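Local coordinates for beta-lactamase Mb2281c (Mycobacterium bovis, PDB 3I7J), which is probably a serine hydrolase of the beta-lactamase and penicillin-binding-protein fold, its true substrate not being established, at residues 213-219 and 260-265; 188-192 and 225-229. All blocks are in the same frame, centred on the assembly; numbering follows the deposited sequence.

Interaction 1 of 2, residues 213-219 and 260-265; sequences HWTGECN and WPAISD
Asp-265 reaches from the helix into the turn at Gly-216 to Asn-219 and takes two backbone N-H groups with its one carboxylate. Glu-217 N gives its hydrogen to OD2 of Asp-265 on that oxygen's syn lone pair, at 2.9 Å and 143°. Cys-218 N approaches Asp-265 OD1 at 2.7 Å, also on the syn side but 30° out of the carboxylate plane. Two neighbouring amides thus fix the rotation of the carboxylate, which probably favours its charged form. With CG beside the backbone N and opposite the carbonyl carbon (chi1 -67°), the carboxylate swings off the helix to the turn, a type I beta turn closed by Asn-219 N to Gly-216 O. CB of Cys-218 lies against the same OD1.

The backbones come nearest at Gly-216 and Pro-261, CA to CA 3.9 Å. Gly-216, with no side chain, lets the loop lie directly on the helix, its N 3.3 Å from Ser-264 CB and its CA against Asp-265 OD1. The Ser-264 hydroxyl turns back along its own helix to Trp-260 O, which also accepts Ser-264 N from the opposite face of the carbonyl plane. Further along, the Pro-261 ring packs against the carbonyl oxygens of His-213 and Thr-215, its CB 3.4 Å from Thr-215 O. CB of Trp-214 meets the Trp-260 ring in plane at its edge, 3.7 Å from CE3, whereas the indole of Trp-214 turns from the helix and hydrogen-bonds Glu-205 through NE1.

Helix 256-271 is thereby fastened to the loop between strands 205-206 and 224-228; Trp-235 of strand 232-237 hydrogen-bonds Ser-264 OG, while Phe-233 meets Trp-260 edge-to-face.

Interaction 2 of 2, residues 188-192 and 225-229; sequences VLPGY and GHFGQ
The rings of Phe-227 and Tyr-192 form an offset edge-to-face pair, the edge of the tyrosine turned to the face of the phenylalanine, with centroids 5.7 Å apart and planes at 85°. The touching atoms are Tyr-192 CE1 and Phe-227 CZ, 3.9 Å apart, and CZ lies close to the tyrosine plane at that ring's rim. At the edge of Phe-227, in its plane, stands the carbonyl oxygen of Pro-190, 3.2 Å from CZ, so the ring's C-H rim faces a polar atom. CD1 of Leu-189 approaches the same rim more loosely, 4.4 Å from CE1.

Phe-227 holds CG between its backbone N and carbonyl carbon (chi1 80°), which sends the ring from the strand toward residues 189-192. These form a type II beta turn, closed by Tyr-192 N to Leu-189 O (2.6 Å), with Gly-191 at its third position and a positive phi. On the other segment, ND1 of His-226 donates almost straight (170°) to Phe-227 O, which lies in the imidazole plane and steadies that ring.

No hydrogen bond joins the two segments. The turn between strands 187-189 and 193-195 packs, through Leu-189, Tyr-192 and the Pro-190 carbonyl, round Phe-227 of strand 224-228 in the six-stranded sheet, beside helix 42-56, where His-226 touches Lys-43 and Pro-190 touches Tyr-99, both part of a probable SxxK-type catalytic centre with Ser-40.

Overall arrangement
From the N terminus the chain first meets residues 188-192, then 213-219, 225-229 and 260-265, so the two contacts cross rather than nest. Interaction 2 closes the loop from the small hairpin of strands 187-189 and 193-195 to strand 224-228; interaction 1 opens inside that loop and closes only at helix 256-271, after the strands 232-237 and 242-248 have been laid down. Their centres are about 13 Å apart, yet they touch: Trp-214 lies between them, its ring meeting that of Phe-227 and its CB packing against Tyr-192. These aromatic side chains link the two contacts near the probable active site, while Asp-265 and close packing hold the C-terminal helix to the loop.

Interaction 1 of 2, residues 213-219 and 260-265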
ATOM      1  N   HIS A 213      -3.569  -3.692  15.310  1.00 17.79           N
ATOM      2  CA  HIS A 213      -3.255  -3.519  13.888  1.00 19.19           C
ATOM      3  C   HIS A 213      -4.386  -4.056  13.016  1.00 20.77           C
ATOM      4  O   HIS A 213      -5.289  -4.727  13.512  1.00 17.71           O
ATOM      5  CB  HIS A 213      -1.953  -4.260  13.548  1.00  7.06           C
ATOM      6  CG  HIS A 213      -1.295  -3.780  12.288  1.00 20.03           C
ATOM      7  ND1 HIS A 213      -0.800  -2.503  12.153  1.00 18.62           N
ATOM      8  CD2 HIS A 213      -1.055  -4.405  11.109  1.00  8.07           C
ATOM      9  CE1 HIS A 213      -0.282  -2.359  10.945  1.00 15.28           C
ATOM     10  NE2 HIS A 213      -0.424  -3.497  10.293  1.00 14.89           N
ATOM     11  N   TRP A 214      -4.342  -3.763  11.720  1.00 20.57           N
ATOM     12  CA  TRP A 214      -5.382  -4.242  10.819  1.00 11.42           C
ATOM     13  C   TRP A 214      -5.108  -5.656  10.317  1.00 13.86           C
ATOM     14  O   TRP A 214      -6.033  -6.344   9.882  1.00 18.99           O
ATOM     15  CB  TRP A 214      -5.571  -3.280   9.637  1.00 13.36           C
ATOM     16  CG  TRP A 214      -4.298  -2.849   8.963  1.00  4.34           C
ATOM     17  CD1 TRP A 214      -3.436  -1.870   9.374  1.00  5.61           C
ATOM     18  CD2 TRP A 214      -3.749  -3.390   7.757  1.00  6.62           C
ATOM     19  NE1 TRP A 214      -2.381  -1.769   8.491  1.00  6.34           N
ATOM     20  CE2 TRP A 214      -2.549  -2.691   7.493  1.00  5.03           C
ATOM     21  CE3 TRP A 214      -4.155  -4.403   6.873  1.00  7.03           C
ATOM     22  CZ2 TRP A 214      -1.751  -2.968   6.378  1.00  8.15           C
ATOM     23  CZ3 TRP A 214      -3.360  -4.679   5.766  1.00  6.97           C
ATOM     24  CH2 TRP A 214      -2.171  -3.963   5.531  1.00 11.18           C
ATOM     25  N   THR A 215      -3.851  -6.099  10.374  1.00 11.14           N
ATOM     26  CA  THR A 215      -3.517  -7.456   9.935  1.00 10.15           C
ATOM     27  C   THR A 215      -3.840  -8.465  11.046  1.00 18.06           C
ATOM     28  O   THR A 215      -4.320  -8.092  12.120  1.00 13.60           O
ATOM     29  CB  THR A 215      -2.015  -7.596   9.547  1.00  9.34           C
ATOM     30  OG1 THR A 215      -1.187  -7.255  10.667  1.00 10.97           O
ATOM     31  CG2 THR A 215      -1.679  -6.689   8.375  1.00  9.27           C
ATOM     32  N   GLY A 216      -3.590  -9.745  10.785  1.00 16.24           N
ATOM     33  CA  GLY A 216      -3.886 -10.761  11.780  1.00 16.44           C
ATOM     34  C   GLY A 216      -2.787 -10.918  12.813  1.00 18.19           C
ATOM     35  O   GLY A 216      -1.658 -10.473  12.596  1.00 14.27           O
ATOM     36  N   GLU A 217      -3.112 -11.545  13.939  1.00 17.72           N
ATOM     37  CA  GLU A 217      -2.135 -11.762  14.999  1.00 16.72           C
ATOM     38  C   GLU A 217      -1.091 -12.764  14.556  1.00 13.13           C
ATOM     39  O   GLU A 217      -0.028 -12.871  15.164  1.00 16.58           O
ATOM     40  CB  GLU A 217      -2.806 -12.290  16.266  1.00 15.13           C
ATOM     41  CG  GLU A 217      -3.661 -11.279  16.991  1.00 35.15           C
ATOM     42  CD  GLU A 217      -4.058 -11.763  18.374  1.00 43.92           C
ATOM     43  OE1 GLU A 217      -4.587 -12.892  18.476  1.00 37.72           O
ATOM     44  OE2 GLU A 217      -3.841 -11.014  19.355  1.00 51.84           O
ATOM     45  N   CYS A 218      -1.395 -13.501  13.497  1.00 11.11           N
ATOM     46  CA  CYS A 218      -0.464 -14.497  13.002  1.00 15.18           C
ATOM     47  C   CYS A 218       0.357 -14.049  11.788  1.00 17.02           C
ATOM     48  O   CYS A 218       1.247 -14.772  11.331  1.00 10.68           O
ATOM     49  CB  CYS A 218      -1.217 -15.797  12.710  1.00 17.78           C
ATOM     50  SG  CYS A 218      -1.901 -16.573  14.210  1.00 19.49           S
ATOM     51  N   ASN A 219       0.069 -12.863  11.262  1.00 10.85           N
ATOM     52  CA  ASN A 219       0.848 -12.359  10.139  1.00 15.04           C
ATOM     53  C   ASN A 219       2.269 -12.170  10.659  1.00 16.41           C
ATOM     54  O   ASN A 219       2.459 -11.812  11.818  1.00 13.84           O
ATOM     55  CB  ASN A 219       0.273 -11.027   9.636  1.00 11.14           C
ATOM     56  CG  ASN A 219      -0.804 -11.221   8.571  1.00 18.09           C
ATOM     57  OD1 ASN A 219      -0.529 -11.741   7.485  1.00 14.18           O
ATOM     58  ND2 ASN A 219      -2.030 -10.818   8.879  1.00  8.76           N
ATOM     59  N   TRP A 260     -11.166  -7.496  10.538  1.00 19.49           N
ATOM     60  CA  TRP A 260     -10.001  -7.546   9.664  1.00 17.39           C
ATOM     61  C   TRP A 260      -8.935  -8.519  10.149  1.00  9.79           C
ATOM     62  O   TRP A 260      -8.456  -9.342   9.384  1.00  9.75           O
ATOM     63  CB  TRP A 260      -9.447  -6.134   9.459  1.00 11.35           C
ATOM     64  CG  TRP A 260     -10.295  -5.342   8.492  1.00 17.96           C
ATOM     65  CD1 TRP A 260     -11.508  -5.708   7.969  1.00 13.06           C
ATOM     66  CD2 TRP A 260      -9.974  -4.076   7.907  1.00 14.14           C
ATOM     67  NE1 TRP A 260     -11.954  -4.747   7.090  1.00 18.62           N
ATOM     68  CE2 TRP A 260     -11.030  -3.738   7.030  1.00 13.77           C
ATOM     69  CE3 TRP A 260      -8.893  -3.198   8.032  1.00 16.11           C
ATOM     70  CZ2 TRP A 260     -11.033  -2.554   6.285  1.00 14.41           C
ATOM     71  CZ3 TRP A 260      -8.897  -2.018   7.292  1.00 16.38           C
ATOM     72  CH2 TRP A 260      -9.958  -1.711   6.428  1.00 11.44           C
ATOM     73  N   PRO A 261      -8.558  -8.444  11.431  1.00 15.40           N
ATOM     74  CA  PRO A 261      -7.540  -9.364  11.950  1.00 16.19           C
ATOM     75  C   PRO A 261      -8.036 -10.818  11.907  1.00 16.25           C
ATOM     76  O   PRO A 261      -7.276 -11.741  11.608  1.00 14.04           O
ATOM     77  CB  PRO A 261      -7.330  -8.872  13.383  1.00 15.49           C
ATOM     78  CG  PRO A 261      -7.646  -7.400  13.281  1.00 16.28           C
ATOM     79  CD  PRO A 261      -8.877  -7.401  12.423  1.00 12.94           C
ATOM     80  N   ALA A 262      -9.319 -11.007  12.195  1.00  9.64           N
ATOM     81  CA  ALA A 262      -9.915 -12.334  12.202  1.00 13.68           C
ATOM     82  C   ALA A 262      -9.890 -13.005  10.838  1.00 15.04           C
ATOM     83  O   ALA A 262      -9.549 -14.183  10.732  1.00 12.37           O
ATOM     84  CB  ALA A 262     -11.357 -12.263  12.719  1.00 14.50           C
ATOM     85  N   ILE A 263     -10.243 -12.269   9.786  1.00 12.66           N
ATOM     86  CA  ILE A 263     -10.239 -12.881   8.460  1.00 13.97           C
ATOM     87  C   ILE A 263      -8.804 -13.143   8.007  1.00 11.54           C
ATOM     88  O   ILE A 263      -8.538 -14.086   7.261  1.00 18.89           O
ATOM     89  CB  ILE A 263     -10.984 -12.015   7.419  1.00 15.96           C
ATOM     90  CG1 ILE A 263     -11.146 -12.811   6.124  1.00 12.58           C
ATOM     91  CG2 ILE A 263     -10.237 -10.713   7.164  1.00 14.32           C
ATOM     92  CD1 ILE A 263     -11.998 -12.102   5.091  1.00 20.80           C
ATOM     93  N   SER A 264      -7.877 -12.321   8.489  1.00 16.29           N
ATOM     94  CA  SER A 264      -6.471 -12.480   8.143  1.00 12.59           C
ATOM     95  C   SER A 264      -5.917 -13.777   8.722  1.00 10.78           C
ATOM     96  O   SER A 264      -5.265 -14.552   8.018  1.00 15.14           O
ATOM     97  CB  SER A 264      -5.662 -11.288   8.658  1.00 15.74           C
ATOM     98  OG  SER A 264      -6.018 -10.107   7.961  1.00 13.20           O
ATOM     99  N   ASP A 265      -6.182 -14.027  10.001  1.00 12.19           N
ATOM    100  CA  ASP A 265      -5.681 -15.249  10.622  1.00 14.08           C
ATOM    101  C   ASP A 265      -6.410 -16.472  10.076  1.00 15.48           C
ATOM    102  O   ASP A 265      -5.830 -17.559   9.993  1.00 16.37           O
ATOM    103  CB  ASP A 265      -5.795 -15.173  12.146  1.00 17.21           C
ATOM    104  CG  ASP A 265      -4.873 -14.114  12.740  1.00 16.56           C
ATOM    105  OD1 ASP A 265      -3.737 -13.970  12.242  1.00 14.47           O
ATOM    106  OD2 ASP A 265      -5.280 -13.433  13.700  1.00 16.19           O
TER

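Interaction 2 of 2, residues 188-192 and 225-229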
ATOM      1  N   VAL A 188       2.226   7.585  14.974  1.00 14.92           N
ATOM      2  CA  VAL A 188       0.890   7.041  14.924  1.00 21.01           C
ATOM      3  C   VAL A 188       0.539   6.469  13.559  1.00 16.99           C
ATOM      4  O   VAL A 188       0.947   6.986  12.519  1.00 13.94           O
ATOM      5  CB  VAL A 188      -0.156   8.107  15.307  1.00 25.06           C
ATOM      6  CG1 VAL A 188       0.102   8.596  16.724  1.00 29.54           C
ATOM      7  CG2 VAL A 188      -0.101   9.265  14.331  1.00 31.72           C
ATOM      8  N   LEU A 189      -0.185   5.360  13.584  1.00 13.10           N
ATOM      9  CA  LEU A 189      -0.662   4.727  12.372  1.00 11.94           C
ATOM     10  C   LEU A 189      -2.137   5.103  12.419  1.00 14.85           C
ATOM     11  O   LEU A 189      -2.885   4.587  13.248  1.00 18.77           O
ATOM     12  CB  LEU A 189      -0.502   3.213  12.443  1.00  8.98           C
ATOM     13  CG  LEU A 189      -1.213   2.429  11.324  1.00 14.04           C
ATOM     14  CD1 LEU A 189      -0.635   2.801   9.962  1.00  2.29           C
ATOM     15  CD2 LEU A 189      -1.050   0.929  11.580  1.00  8.56           C
ATOM     16  N   PRO A 190      -2.566   6.035  11.553  1.00 17.06           N
ATOM     17  CA  PRO A 190      -3.963   6.480  11.516  1.00 17.61           C
ATOM     18  C   PRO A 190      -4.947   5.337  11.746  1.00 18.82           C
ATOM     19  O   PRO A 190      -4.934   4.346  11.023  1.00 22.86           O
ATOM     20  CB  PRO A 190      -4.083   7.086  10.126  1.00 17.30           C
ATOM     21  CG  PRO A 190      -2.711   7.684   9.923  1.00 17.33           C
ATOM     22  CD  PRO A 190      -1.796   6.607  10.430  1.00 15.90           C
ATOM     23  N   GLY A 191      -5.793   5.480  12.760  1.00 19.93           N
ATOM     24  CA  GLY A 191      -6.765   4.447  13.055  1.00 16.35           C
ATOM     25  C   GLY A 191      -6.290   3.456  14.097  1.00 19.12           C
ATOM     26  O   GLY A 191      -7.099   2.738  14.689  1.00 17.66           O
ATOM     27  N   TYR A 192      -4.983   3.405  14.332  1.00 13.77           N
ATOM     28  CA  TYR A 192      -4.443   2.479  15.317  1.00  9.26           C
ATOM     29  C   TYR A 192      -3.554   3.126  16.372  1.00 17.15           C
ATOM     30  O   TYR A 192      -2.880   2.438  17.142  1.00 14.40           O
ATOM     31  CB  TYR A 192      -3.694   1.345  14.617  1.00 12.90           C
ATOM     32  CG  TYR A 192      -4.625   0.431  13.862  1.00 10.99           C
ATOM     33  CD1 TYR A 192      -4.984   0.701  12.544  1.00  8.60           C
ATOM     34  CD2 TYR A 192      -5.220  -0.655  14.498  1.00  9.73           C
ATOM     35  CE1 TYR A 192      -5.922  -0.085  11.878  1.00 11.16           C
ATOM     36  CE2 TYR A 192      -6.158  -1.448  13.847  1.00 13.30           C
ATOM     37  CZ  TYR A 192      -6.508  -1.158  12.536  1.00 15.21           C
ATOM     38  OH  TYR A 192      -7.457  -1.925  11.897  1.00 10.90           O
ATOM     39  N   GLY A 225       2.030  -3.830   3.201  1.00  6.02           N
ATOM     40  CA  GLY A 225       0.870  -3.528   2.383  1.00  6.09           C
ATOM     41  C   GLY A 225       0.280  -2.180   2.751  1.00 12.33           C
ATOM     42  O   GLY A 225       1.014  -1.209   2.930  1.00 15.20           O
ATOM     43  N   HIS A 226      -1.040  -2.109   2.886  1.00 11.21           N
ATOM     44  CA  HIS A 226      -1.673  -0.840   3.216  1.00  7.47           C
ATOM     45  C   HIS A 226      -3.178  -1.026   3.353  1.00  9.58           C
ATOM     46  O   HIS A 226      -3.749  -1.942   2.763  1.00  6.24           O
ATOM     47  CB  HIS A 226      -1.400   0.160   2.082  1.00 12.49           C
ATOM     48  CG  HIS A 226      -0.978   1.523   2.541  1.00 10.14           C
ATOM     49  ND1 HIS A 226      -1.832   2.387   3.189  1.00  7.05           N
ATOM     50  CD2 HIS A 226       0.196   2.187   2.406  1.00 10.69           C
ATOM     51  CE1 HIS A 226      -1.206   3.526   3.432  1.00 10.38           C
ATOM     52  NE2 HIS A 226       0.026   3.431   2.968  1.00  8.96           N
ATOM     53  N   PHE A 227      -3.821  -0.178   4.152  1.00 15.53           N
ATOM     54  CA  PHE A 227      -5.278  -0.232   4.250  1.00 12.91           C
ATOM     55  C   PHE A 227      -5.727   1.185   3.946  1.00 10.15           C
ATOM     56  O   PHE A 227      -4.899   2.095   3.878  1.00 10.82           O
ATOM     57  CB  PHE A 227      -5.770  -0.717   5.630  1.00  8.57           C
ATOM     58  CG  PHE A 227      -5.772   0.331   6.707  1.00 10.59           C
ATOM     59  CD1 PHE A 227      -4.601   0.661   7.380  1.00 11.92           C
ATOM     60  CD2 PHE A 227      -6.959   0.966   7.073  1.00 17.54           C
ATOM     61  CE1 PHE A 227      -4.606   1.605   8.406  1.00 11.07           C
ATOM     62  CE2 PHE A 227      -6.981   1.911   8.096  1.00 21.87           C
ATOM     63  CZ  PHE A 227      -5.799   2.233   8.766  1.00 16.48           C
ATOM     64  N   GLY A 228      -7.019   1.366   3.710  1.00 11.97           N
ATOM     65  CA  GLY A 228      -7.528   2.690   3.396  1.00 13.55           C
ATOM     66  C   GLY A 228      -8.777   3.000   4.190  1.00 13.99           C
ATOM     67  O   GLY A 228      -9.456   2.086   4.659  1.00 12.68           O
ATOM     68  N   GLN A 229      -9.080   4.285   4.338  1.00 13.91           N
ATOM     69  CA  GLN A 229     -10.251   4.719   5.093  1.00 16.23           C
ATOM     70  C   GLN A 229     -11.555   4.382   4.381  1.00 14.32           C
ATOM     71  O   GLN A 229     -12.635   4.557   4.947  1.00 21.48           O
ATOM     72  CB  GLN A 229     -10.191   6.230   5.354  1.00 19.99           C
ATOM     73  CG  GLN A 229      -9.063   6.680   6.287  1.00 33.54           C
ATOM     74  CD  GLN A 229      -9.205   6.131   7.701  1.00 32.82           C
ATOM     75  OE1 GLN A 229     -10.268   6.243   8.319  1.00 37.33           O
ATOM     76  NE2 GLN A 229      -8.132   5.549   8.223  1.00 16.86           N
TER